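Local coordinates for protein glutathione S-transferase omega-like 2 (Saccharomyces cerevisiae, PDB 5LKB) that acts as a glutathione-dependent 1-Cys thiol transferase and reduces dehydroascorbate and dimethylarsinic acid, at residues S68-W72 / D129-P134; D75-F81 / Y138-L144. One frame throughout, in Å; residues are numbered along the deposited sequence.

In the fold
Both contacts lie in the thioredoxin-like glutathione-binding domain, and their segments alternate along the chain. The chain leaving edge strand 66-69 passes from 68-72 to 75-81. The long connection before helix 141-148 supplies 129-134, and its end with the first turn of the helix supplies 138-144. Contact 1 is buried and mostly polar, made by backbone, Thr131, Trp72 and Asp129. Contact 2 is only partly buried: Phe81, Ile141 and Leu144 form its apolar side, and the Asp75-Arg80-Arg140 salt-bridge network its open side. His71 N lies 2.8 Å from Arg80 O, and Glu133 OE1 lies 3.2 Å from Tyr138 N; both are probable hydrogen bonds. Contact 2 holds Trp79, which binds glutathione; Val70 of contact 1 packs against it.

Contact 1 (S68-W72 / D129-P134); sequences SVVHW and DATNEP
This is a buried, mostly polar contact of backbone and side chains at the edge of the thioredoxin-like sheet, where an irregular loop runs along the end of strand 66-69. Segments 68-72 and 129-134 run nearly opposite, 152° apart. The closest CA pairs are Val69-Thr131 (5.3 Å) and His71-Ala130 (4.5 Å). Ser68 to His71 and Ala130 to Glu133 are roughly extended; Trp72, Asp129 and Pro134 have psi near -20°, -28° and -10°. Thr131 N donates to Val69 O at 2.9 Å. The second bond ends on a side chain: Val69 N donates to Thr131 OG1 (chi1 p) at 3.0 Å. That hydroxyl donates to Asn132 O. Water 1 bridges Ser68 OG and Asn132 O; Ser68 OG also bonds Trp39 NE1. Trp72 NE1 (chi1 p) donates to Asp129 OD1 (chi1 m) at 2.8 Å. Asp129 OD1 also forms a salt bridge with Arg125, and OD2 a hydrogen bond with Ser123. The loop thus satisfies both backbone polar groups of Val69, and a buried carboxylate pairs the indole N-H.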
loop_
_atom_site.group_PDB
_atom_site.type_symbol
_atom_site.label_atom_id
_atom_site.label_comp_id
_atom_site.label_asym_id
_atom_site.label_seq_id
_atom_site.Cartn_x
_atom_site.Cartn_y
_atom_site.Cartn_z
ATOM N N SER A 68 -11.511 -22.373 -20.120
ATOM C CA SER A 68 -10.216 -22.844 -19.694
ATOM C C SER A 68 -9.470 -21.642 -19.133
ATOM O O SER A 68 -9.728 -20.504 -19.547
ATOM C CB SER A 68 -9.404 -23.476 -20.805
ATOM O OG SER A 68 -10.140 -24.633 -21.260
ATOM N N VAL A 69 -8.528 -21.893 -18.226
ATOM C CA VAL A 69 -7.906 -20.822 -17.417
ATOM C C VAL A 69 -6.382 -20.919 -17.508
ATOM O O VAL A 69 -5.790 -21.954 -17.172
ATOM C CB VAL A 69 -8.367 -20.896 -15.960
ATOM C CG1 VAL A 69 -7.773 -19.691 -15.224
ATOM C CG2 VAL A 69 -9.840 -20.900 -15.860
ATOM N N VAL A 70 -5.737 -19.834 -17.945
ATOM C CA VAL A 70 -4.293 -19.757 -17.952
ATOM C C VAL A 70 -3.741 -19.595 -16.534
ATOM O O VAL A 70 -4.459 -19.200 -15.613
ATOM C CB VAL A 70 -3.791 -18.609 -18.848
ATOM C CG1 VAL A 70 -4.159 -18.910 -20.334
ATOM C CG2 VAL A 70 -4.282 -17.253 -18.423
ATOM N N HIS A 71 -2.448 -19.864 -16.410
ATOM C CA HIS A 71 -1.698 -19.664 -15.171
ATOM C C HIS A 71 -1.720 -18.193 -14.822
ATOM O O HIS A 71 -1.740 -17.318 -15.690
ATOM C CB HIS A 71 -0.270 -20.136 -15.365
ATOM C CG HIS A 71 0.458 -20.476 -14.110
ATOM N ND1 HIS A 71 0.943 -19.520 -13.256
ATOM C CD2 HIS A 71 0.828 -21.672 -13.593
ATOM C CE1 HIS A 71 1.587 -20.116 -12.264
ATOM N NE2 HIS A 71 1.538 -21.428 -12.452
ATOM N N TRP A 72 -1.717 -17.916 -13.506
ATOM C CA TRP A 72 -1.648 -16.535 -13.032
ATOM C C TRP A 72 -0.302 -15.871 -13.279
ATOM O O TRP A 72 -0.249 -14.639 -13.331
ATOM C CB TRP A 72 -2.036 -16.446 -11.539
ATOM C CG TRP A 72 -1.312 -17.474 -10.676
ATOM C CD1 TRP A 72 -1.830 -18.664 -10.266
ATOM C CD2 TRP A 72 0.036 -17.429 -10.196
ATOM N NE1 TRP A 72 -0.882 -19.374 -9.552
ATOM C CE2 TRP A 72 0.262 -18.638 -9.495
ATOM C CE3 TRP A 72 1.087 -16.500 -10.297
ATOM C CZ2 TRP A 72 1.468 -18.916 -8.872
ATOM C CZ3 TRP A 72 2.293 -16.798 -9.657
ATOM C CH2 TRP A 72 2.463 -17.996 -8.974
ATOM N N ASP A 129 -3.532 -23.634 -9.970
ATOM C CA ASP A 129 -2.822 -22.551 -10.642
ATOM C C ASP A 129 -3.342 -22.285 -12.054
ATOM O O ASP A 129 -3.195 -21.167 -12.544
ATOM C CB ASP A 129 -1.340 -22.865 -10.692
ATOM C CG ASP A 129 -0.726 -22.953 -9.306
ATOM O OD1 ASP A 129 -0.881 -21.970 -8.528
ATOM O OD2 ASP A 129 -0.042 -23.975 -9.044
ATOM N N ALA A 130 -3.888 -23.303 -12.740
ATOM C CA ALA A 130 -4.234 -23.207 -14.158
ATOM C C ALA A 130 -4.925 -24.493 -14.542
ATOM O O ALA A 130 -4.903 -25.484 -13.797
ATOM C CB ALA A 130 -3.004 -23.025 -15.022
ATOM N N THR A 131 -5.617 -24.428 -15.689
ATOM C CA THR A 131 -6.025 -25.647 -16.373
ATOM C C THR A 131 -5.114 -25.869 -17.566
ATOM O O THR A 131 -4.224 -25.090 -17.881
ATOM C CB THR A 131 -7.495 -25.576 -16.839
ATOM O OG1 THR A 131 -7.598 -24.714 -17.992
ATOM C CG2 THR A 131 -8.407 -24.999 -15.814
ATOM N N ASN A 132 -5.406 -26.963 -18.268
ATOM C CA ASN A 132 -4.799 -27.222 -19.551
ATOM C C ASN A 132 -5.578 -26.480 -20.628
ATOM O O ASN A 132 -6.672 -25.952 -20.403
ATOM C CB ASN A 132 -4.768 -28.729 -19.812
ATOM C CG ASN A 132 -6.156 -29.348 -19.908
ATOM O OD1 ASN A 132 -7.102 -28.947 -19.226
ATOM N ND2 ASN A 132 -6.281 -30.389 -20.737
ATOM N N GLU A 133 -4.990 -26.461 -21.832
ATOM C CA GLU A 133 -5.694 -26.072 -23.044
ATOM C C GLU A 133 -6.222 -27.392 -23.626
ATOM O O GLU A 133 -5.420 -28.179 -24.150
ATOM C CB GLU A 133 -4.720 -25.350 -23.991
ATOM C CG GLU A 133 -5.375 -24.655 -25.195
ATOM C CD GLU A 133 -6.033 -25.688 -26.108
ATOM O OE1 GLU A 133 -5.241 -26.401 -26.777
ATOM O OE2 GLU A 133 -7.276 -25.799 -26.091
ATOM N N PRO A 134 -7.514 -27.692 -23.491
ATOM C CA PRO A 134 -7.992 -29.074 -23.705
ATOM C C PRO A 134 -8.255 -29.473 -25.150
ATOM O O PRO A 134 -8.445 -30.669 -25.376
ATOM C CB PRO A 134 -9.297 -29.113 -22.900
ATOM C CG PRO A 134 -9.835 -27.694 -23.051
ATOM C CD PRO A 134 -8.625 -26.786 -23.113
HETATM O O HOH W 1 -9.555 -26.828 -19.689
#

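Contact 2 (D75-F81 / Y138-L144)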
loop_
_atom_site.group_PDB
_atom_site.type_symbol
_atom_site.label_atom_id
_atom_site.label_comp_id
_atom_site.label_asym_id
_atom_site.label_seq_id
_atom_site.Cartn_x
_atom_site.Cartn_y
_atom_site.Cartn_z
ATOM N N ASP A 75 4.892 -14.472 -17.819
ATOM C CA ASP A 75 6.295 -14.281 -18.159
ATOM C C ASP A 75 6.441 -13.653 -19.551
ATOM O O ASP A 75 5.450 -13.257 -20.172
ATOM C CB ASP A 75 7.073 -15.591 -17.959
ATOM C CG ASP A 75 6.778 -16.668 -19.006
ATOM O OD1 ASP A 75 6.285 -16.329 -20.102
ATOM O OD2 ASP A 75 7.034 -17.854 -18.686
ATOM N N GLU A 76 7.691 -13.525 -20.024
ATOM C CA GLU A 76 7.942 -12.831 -21.289
ATOM C C GLU A 76 7.312 -13.531 -22.477
ATOM O O GLU A 76 7.043 -12.876 -23.499
ATOM C CB GLU A 76 9.446 -12.698 -21.550
ATOM N N LYS A 77 7.108 -14.838 -22.410
ATOM C CA LYS A 77 6.433 -15.543 -23.516
ATOM C C LYS A 77 4.895 -15.565 -23.422
ATOM O O LYS A 77 4.235 -16.265 -24.202
ATOM C CB LYS A 77 7.019 -16.946 -23.655
ATOM C CG LYS A 77 8.474 -16.945 -24.117
ATOM C CD LYS A 77 9.006 -18.347 -24.307
ATOM C CE LYS A 77 10.482 -18.357 -24.684
ATOM N NZ LYS A 77 11.342 -17.636 -23.684
ATOM N N GLY A 78 4.292 -14.838 -22.465
ATOM C CA GLY A 78 2.857 -14.655 -22.440
ATOM C C GLY A 78 2.108 -15.675 -21.604
ATOM O O GLY A 78 2.657 -16.638 -21.086
ATOM N N TRP A 79 0.788 -15.517 -21.559
ATOM C CA TRP A 79 -0.013 -16.413 -20.729
ATOM C C TRP A 79 0.190 -17.850 -21.172
ATOM O O TRP A 79 0.341 -18.139 -22.377
ATOM C CB TRP A 79 -1.489 -16.076 -20.833
ATOM C CG TRP A 79 -1.932 -14.691 -20.440
ATOM C CD1 TRP A 79 -2.259 -13.661 -21.259
ATOM C CD2 TRP A 79 -2.089 -14.180 -19.092
ATOM N NE1 TRP A 79 -2.667 -12.574 -20.551
ATOM C CE2 TRP A 79 -2.604 -12.881 -19.210
ATOM C CE3 TRP A 79 -1.922 -14.734 -17.815
ATOM C CZ2 TRP A 79 -2.906 -12.093 -18.116
ATOM C CZ3 TRP A 79 -2.275 -13.966 -16.705
ATOM C CH2 TRP A 79 -2.749 -12.656 -16.856
ATOM N N ARG A 80 0.101 -18.764 -20.214
ATOM C CA ARG A 80 0.447 -20.161 -20.395
ATOM C C ARG A 80 -0.553 -21.072 -19.704
ATOM O O ARG A 80 -1.316 -20.682 -18.807
ATOM C CB ARG A 80 1.901 -20.469 -19.998
ATOM C CG ARG A 80 2.163 -20.494 -18.517
ATOM C CD ARG A 80 3.644 -20.683 -18.232
ATOM N NE ARG A 80 3.825 -20.911 -16.773
ATOM C CZ ARG A 80 4.324 -20.037 -15.893
ATOM N NH1 ARG A 80 4.388 -20.403 -14.616
ATOM N NH2 ARG A 80 4.788 -18.839 -16.251
ATOM N N PHE A 81 -0.585 -22.324 -20.169
ATOM C CA PHE A 81 -1.400 -23.373 -19.602
ATOM C C PHE A 81 -0.528 -24.442 -18.934
ATOM O O PHE A 81 0.674 -24.552 -19.219
ATOM C CB PHE A 81 -2.188 -24.061 -20.732
ATOM C CG PHE A 81 -3.117 -23.151 -21.466
ATOM C CD1 PHE A 81 -4.390 -22.963 -20.977
ATOM C CD2 PHE A 81 -2.741 -22.527 -22.655
ATOM C CE1 PHE A 81 -5.286 -22.142 -21.663
ATOM C CE2 PHE A 81 -3.624 -21.685 -23.335
ATOM C CZ PHE A 81 -4.911 -21.513 -22.853
ATOM N N TYR A 138 -2.130 -26.894 -26.387
ATOM C CA TYR A 138 -1.177 -25.790 -26.487
ATOM C C TYR A 138 -0.680 -25.379 -25.093
ATOM O O TYR A 138 -1.439 -25.425 -24.118
ATOM C CB TYR A 138 -1.845 -24.590 -27.144
ATOM C CG TYR A 138 -2.230 -24.742 -28.610
ATOM C CD1 TYR A 138 -1.394 -25.389 -29.484
ATOM C CD2 TYR A 138 -3.389 -24.144 -29.106
ATOM C CE1 TYR A 138 -1.713 -25.478 -30.843
ATOM C CE2 TYR A 138 -3.715 -24.231 -30.469
ATOM C CZ TYR A 138 -2.860 -24.897 -31.307
ATOM O OH TYR A 138 -3.153 -24.990 -32.656
ATOM N N LYS A 139 0.590 -25.035 -25.007
ATOM C CA LYS A 139 1.132 -24.579 -23.733
ATOM C C LYS A 139 1.060 -23.074 -23.588
ATOM O O LYS A 139 1.272 -22.562 -22.480
ATOM C CB LYS A 139 2.562 -25.093 -23.589
ATOM C CG LYS A 139 2.620 -26.557 -23.915
ATOM C CD LYS A 139 3.803 -27.315 -23.340
ATOM C CE LYS A 139 5.152 -26.753 -23.762
ATOM N NZ LYS A 139 5.807 -27.506 -24.871
ATOM N N ARG A 140 0.772 -22.350 -24.665
ATOM C CA ARG A 140 0.827 -20.900 -24.668
ATOM C C ARG A 140 -0.410 -20.344 -25.332
ATOM O O ARG A 140 -0.869 -20.865 -26.358
ATOM C CB ARG A 140 2.052 -20.364 -25.360
ATOM C CG ARG A 140 3.360 -20.676 -24.649
ATOM C CD ARG A 140 3.559 -19.852 -23.385
ATOM N NE ARG A 140 4.775 -20.246 -22.709
ATOM C CZ ARG A 140 5.366 -19.498 -21.777
ATOM N NH1 ARG A 140 4.827 -18.339 -21.429
ATOM N NH2 ARG A 140 6.496 -19.880 -21.229
ATOM N N ILE A 141 -0.989 -19.293 -24.764
ATOM C CA ILE A 141 -2.104 -18.642 -25.448
ATOM C C ILE A 141 -1.673 -18.082 -26.825
ATOM O O ILE A 141 -2.499 -17.927 -27.729
ATOM C CB ILE A 141 -2.760 -17.592 -24.514
ATOM C CG1 ILE A 141 -4.245 -17.490 -24.848
ATOM C CG2 ILE A 141 -2.106 -16.269 -24.630
ATOM C CD1 ILE A 141 -5.075 -16.643 -23.959
ATOM N N SER A 142 -0.405 -17.742 -26.984
ATOM C CA SER A 142 0.137 -17.332 -28.287
ATOM C C SER A 142 -0.125 -18.391 -29.358
ATOM O O SER A 142 -0.303 -18.031 -30.526
ATOM C CB SER A 142 1.647 -17.072 -28.219
ATOM O OG SER A 142 2.350 -18.236 -27.824
ATOM N N ASP A 143 -0.180 -19.678 -28.977
ATOM C CA ASP A 143 -0.482 -20.750 -29.942
ATOM C C ASP A 143 -1.851 -20.564 -30.582
ATOM O O ASP A 143 -2.025 -20.860 -31.768
ATOM C CB ASP A 143 -0.372 -22.137 -29.311
ATOM C CG ASP A 143 1.050 -22.465 -28.798
ATOM O OD1 ASP A 143 2.054 -22.042 -29.408
ATOM O OD2 ASP A 143 1.149 -23.191 -27.773
ATOM N N LEU A 144 -2.859 -20.153 -29.806
ATOM C CA LEU A 144 -4.181 -19.841 -30.350
ATOM C C LEU A 144 -4.120 -18.651 -31.303
ATOM O O LEU A 144 -4.752 -18.660 -32.373
ATOM C CB LEU A 144 -5.164 -19.540 -29.211
ATOM C CG LEU A 144 -5.404 -20.704 -28.281
ATOM C CD1 LEU A 144 -6.140 -20.296 -26.952
ATOM C CD2 LEU A 144 -6.195 -21.809 -29.001
HETATM O O HOH W 2 1.540 -17.021 -24.606
HETATM O O HOH W 3 4.752 -17.567 -26.630
HETATM O O HOH W 4 3.116 -24.113 -20.429
#
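Phe81 is the apolar centre. Its CE2 lies 4.3 Å from Ile141 CB and its CZ 4.4 Å from Leu144 CD1. Beside it, Trp79 CB meets Ile141 CG2 at 3.9 Å. The backbones join in a single beta bridge centred on Arg80 and Arg140. Phe81 N donates to Lys139 O, and Ile141 N to Trp79 O, both at 3.0 Å. Water 2 links Lys77 O and Trp79 O to Ser142 N. Further out, the Arg140 guanidinium lies against the type I turn Asp75-Gly78, with Lys77 CB over one face and Arg80 CB over the opposite face. Arg140 NH1 bonds Asp75 OD1 at 2.8 Å and, weakly, Gly78 O at 2.8 Å. Arg140 NH2 reaches Asp75 OD2 at 3.3 Å. Arg80 joins this salt-bridge network and also bonds Asn121 O. Trp79 is a glutathione-binding residue; its ring stacks with His345 of helix 339-349. The contact ties the loop after strand 66-69 to the start of helix 141-148. Ile141 and Leu144 carry it onto strand 160-163.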